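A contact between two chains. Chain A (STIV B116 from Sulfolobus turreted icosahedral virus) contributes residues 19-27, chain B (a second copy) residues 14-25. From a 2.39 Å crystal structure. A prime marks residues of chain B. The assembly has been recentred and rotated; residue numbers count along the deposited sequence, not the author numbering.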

# COMPACT_ATOMS: atom_id res chain seq x y z
N PRO A 19 6.47 6.82 -14.06
CA PRO A 19 6.76 5.57 -13.36
C PRO A 19 7.85 5.74 -12.31
O PRO A 19 8.70 6.60 -12.46
N THR A 20 7.81 4.92 -11.26
CA THR A 20 8.94 4.83 -10.34
C THR A 20 9.25 3.37 -9.94
O THR A 20 8.42 2.47 -10.08
N THR A 21 10.46 3.14 -9.45
CA THR A 21 10.96 1.80 -9.14
C THR A 21 11.52 1.84 -7.72
O THR A 21 12.41 2.64 -7.42
N ILE A 22 10.96 1.01 -6.85
CA ILE A 22 11.32 1.02 -5.45
C ILE A 22 11.69 -0.37 -4.97
O ILE A 22 11.21 -1.39 -5.49
N THR A 23 12.57 -0.40 -3.97
CA THR A 23 12.97 -1.62 -3.36
C THR A 23 12.40 -1.60 -1.95
O THR A 23 12.36 -0.57 -1.27
N ILE A 24 11.90 -2.78 -1.56
CA ILE A 24 11.27 -3.00 -0.28
C ILE A 24 11.98 -4.17 0.37
O ILE A 24 12.04 -5.25 -0.24
N ASP A 25 12.50 -3.99 1.58
CA ASP A 25 13.00 -5.14 2.37
C ASP A 25 12.22 -5.25 3.67
O ASP A 25 11.71 -4.27 4.18
N LYS A 26 12.17 -6.47 4.21
CA LYS A 26 11.64 -6.72 5.55
C LYS A 26 12.76 -6.51 6.59
O LYS A 26 13.89 -6.93 6.38
N LEU A 27 12.45 -5.83 7.69
CA LEU A 27 13.43 -5.55 8.77
C LEU A 27 13.06 -6.34 10.02
O LEU A 27 11.88 -6.56 10.27
N MSE B 14 1.05 -8.00 -0.25
CA MSE B 14 0.90 -8.69 -1.51
C MSE B 14 2.19 -9.22 -2.06
O MSE B 14 2.17 -9.88 -3.06
N LEU B 15 3.32 -8.91 -1.42
CA LEU B 15 4.61 -9.34 -1.92
C LEU B 15 5.02 -10.58 -1.12
O LEU B 15 4.94 -10.60 0.11
N LYS B 16 5.44 -11.62 -1.83
CA LYS B 16 5.74 -12.90 -1.19
C LYS B 16 7.09 -12.84 -0.49
O LYS B 16 7.17 -13.20 0.66
N GLU B 17 8.11 -12.35 -1.19
CA GLU B 17 9.49 -12.42 -0.73
C GLU B 17 10.18 -11.06 -0.68
O GLU B 17 9.88 -10.17 -1.48
N PHE B 18 11.12 -10.92 0.25
CA PHE B 18 11.88 -9.69 0.40
C PHE B 18 13.36 -10.05 0.51
O PHE B 18 13.69 -11.09 1.08
N PRO B 19 14.25 -9.20 -0.03
CA PRO B 19 13.91 -7.96 -0.75
C PRO B 19 13.28 -8.18 -2.14
O PRO B 19 13.47 -9.24 -2.75
N THR B 20 12.52 -7.20 -2.59
CA THR B 20 12.01 -7.17 -3.94
C THR B 20 11.97 -5.74 -4.46
O THR B 20 11.87 -4.76 -3.69
N THR B 21 12.09 -5.63 -5.78
CA THR B 21 12.12 -4.36 -6.47
C THR B 21 10.99 -4.38 -7.49
O THR B 21 10.88 -5.32 -8.31
N ILE B 22 10.14 -3.36 -7.38
CA ILE B 22 8.95 -3.25 -8.19
C ILE B 22 8.88 -1.90 -8.89
O ILE B 22 9.31 -0.88 -8.33
N THR B 23 8.36 -1.92 -10.11
CA THR B 23 8.04 -0.74 -10.85
C THR B 23 6.53 -0.56 -10.82
O THR B 23 5.78 -1.53 -10.95
N ILE B 24 6.13 0.69 -10.62
CA ILE B 24 4.76 1.13 -10.57
C ILE B 24 4.57 2.24 -11.62
O ILE B 24 5.31 3.24 -11.60
N ASP B 25 3.61 2.08 -12.53
CA ASP B 25 3.24 3.20 -13.41
C ASP B 25 1.77 3.55 -13.24
O ASP B 25 0.97 2.74 -12.78

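Side-chain packing between two copies of STIV B116, whose strands pair antiparallel about Ile22 and Ile22′, so that Thr20′ to Ile24′ pair in reverse order with Ile24 to Thr20. Met14′ makes no contact with the chain A stretch. Leu15′, pointing toward chain A with rotamer m,t, brings CD1 to 3.5 Å from CD1 of Ile24, itself m,t. Lys16′ and Glu17′ make no contact. Phe18′ (chi1 m, chi2 91°) also points toward chain A: its CE2 lies 3.9 Å from CG2 of Ile24, the carbonyl O of Ile24 sits at the ring edge, and Phe18′ CB is 3.7 Å from OD1 of Asp25 and 4.1 Å from CB of Lys26. Pro19′, behind a cis peptide bond, points sideways; its CD packs 3.6 Å from OD1 of Asp25, but its N has no hydrogen to offer. OD1 of Asp25 also accepts a weak hydrogen bond from N of Lys26 (2.9 Å), within its own chain. Thr20′ (t) lies on the isoleucine face, its OG1 satisfied elsewhere in the structure, and pairs with Ile24 through the backbone. On the other face Thr21′ (m) joins its OG1 to OG1 of Thr23 (m) in a 2.7 Å hydrogen bond, while its CG2 meets CG2 of Thr21 at 3.6 Å, closing the row between the two hydroxyl pairs. Ile22′ (p,t) returns to the isoleucine face; its CG1 lies 3.8 Å from CG1 of Ile22, also p,t, and its CD1 3.9 Å from CD1 of Ile24. Thr23′ (m) repeats the threonine pairing, OG1 to OG1 of Thr21 (m) at 3.0 Å. Ile24′ (m,t) brings its CD1 to 4.4 Å from CD1 of Ile22, a looser approach than the 3.9 Å between CD1 of Ile22′ and CD1 of Ile24. Asp25′ (t) starts sideways, but its end comes nearer, placing OD1 3.6 Å from CD of Pro19, a contact without a hydrogen bond.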

# COMPACT_ATOMS: atom_id res chain seq x y z
CB PRO A 19 7.24 4.64 -14.47
CG PRO A 19 7.79 5.57 -15.53
CD PRO A 19 6.98 6.84 -15.44
CB THR A 20 8.72 5.74 -9.09
OG1 THR A 20 9.90 5.72 -8.28
CG2 THR A 20 7.49 5.30 -8.26
CB THR A 21 12.05 1.35 -10.18
OG1 THR A 21 11.49 1.40 -11.50
CG2 THR A 21 12.56 -0.06 -9.91
CB ILE A 22 10.19 1.59 -4.58
CG1 ILE A 22 8.88 0.80 -4.77
CG2 ILE A 22 9.98 3.08 -4.93
CD1 ILE A 22 7.74 1.15 -3.74
CB THR A 23 14.51 -1.79 -3.39
OG1 THR A 23 14.95 -1.92 -4.76
CG2 THR A 23 14.95 -3.01 -2.58
CB ILE A 24 9.76 -3.35 -0.43
CG1 ILE A 24 9.01 -2.21 -1.15
CG2 ILE A 24 9.14 -3.60 0.95
CD1 ILE A 24 7.78 -2.64 -1.90
CB ASP A 25 14.51 -5.03 2.67
CG ASP A 25 15.22 -6.42 2.88
OD1 ASP A 25 14.55 -7.50 2.90
OD2 ASP A 25 16.47 -6.43 3.01
CB LYS A 26 11.12 -8.16 5.60
CG LYS A 26 10.09 -8.42 6.67
CD LYS A 26 9.49 -9.81 6.51
CE LYS A 26 8.30 -10.03 7.44
NZ LYS A 26 8.67 -9.89 8.87
CB LEU A 27 13.43 -4.07 9.15
CG LEU A 27 13.91 -3.07 8.11
CD1 LEU A 27 13.82 -1.63 8.63
CD2 LEU A 27 15.34 -3.41 7.60
CB MSE B 14 0.29 -7.77 -2.55
CG MSE B 14 -1.13 -7.43 -2.26
SE MSE B 14 -1.82 -6.09 -3.48
CE MSE B 14 -3.65 -5.98 -2.75
CB LEU B 15 5.65 -8.21 -1.82
CG LEU B 15 5.23 -6.88 -2.48
CD1 LEU B 15 6.13 -5.71 -2.05
CD2 LEU B 15 5.19 -7.00 -4.00
CB LYS B 16 5.72 -14.06 -2.19
CG LYS B 16 4.44 -14.87 -2.17
CD LYS B 16 4.58 -16.18 -2.99
CE LYS B 16 3.22 -16.58 -3.64
NZ LYS B 16 3.31 -17.50 -4.83
CB GLU B 17 10.29 -13.31 -1.67
CG GLU B 17 9.72 -14.70 -1.85
CD GLU B 17 9.99 -15.62 -0.66
OE1 GLU B 17 10.50 -15.13 0.38
OE2 GLU B 17 9.69 -16.84 -0.80
CB PHE B 18 11.43 -8.93 1.63
CG PHE B 18 9.95 -8.69 1.69
CD1 PHE B 18 9.11 -9.60 2.32
CD2 PHE B 18 9.40 -7.55 1.13
CE1 PHE B 18 7.74 -9.38 2.39
CE2 PHE B 18 8.04 -7.32 1.18
CZ PHE B 18 7.21 -8.24 1.82
CB PRO B 19 15.26 -7.24 -0.88
CG PRO B 19 16.29 -8.34 -0.85
CD PRO B 19 15.71 -9.42 0.05
CB THR B 20 10.59 -7.82 -4.05
OG1 THR B 20 10.33 -8.13 -5.42
CG2 THR B 20 9.48 -6.91 -3.47
CB THR B 21 13.48 -4.17 -7.15
OG1 THR B 21 14.50 -4.19 -6.14
CG2 THR B 21 13.54 -2.87 -7.89
CB ILE B 22 7.64 -3.49 -7.37
CG1 ILE B 22 7.48 -2.46 -6.25
CG2 ILE B 22 7.59 -4.96 -6.86
CD1 ILE B 22 6.13 -2.56 -5.43
CB THR B 23 8.53 -0.83 -12.30
OG1 THR B 23 9.94 -1.08 -12.28
CG2 THR B 23 8.25 0.48 -13.06
CB ILE B 24 4.41 1.68 -9.16
CG1 ILE B 24 4.70 0.60 -8.10
CG2 ILE B 24 2.96 2.11 -9.09
CD1 ILE B 24 4.46 1.05 -6.70
CB ASP B 25 3.58 2.95 -14.89
CG ASP B 25 3.83 4.27 -15.69
OD1 ASP B 25 3.67 5.40 -15.16
OD2 ASP B 25 4.20 4.16 -16.89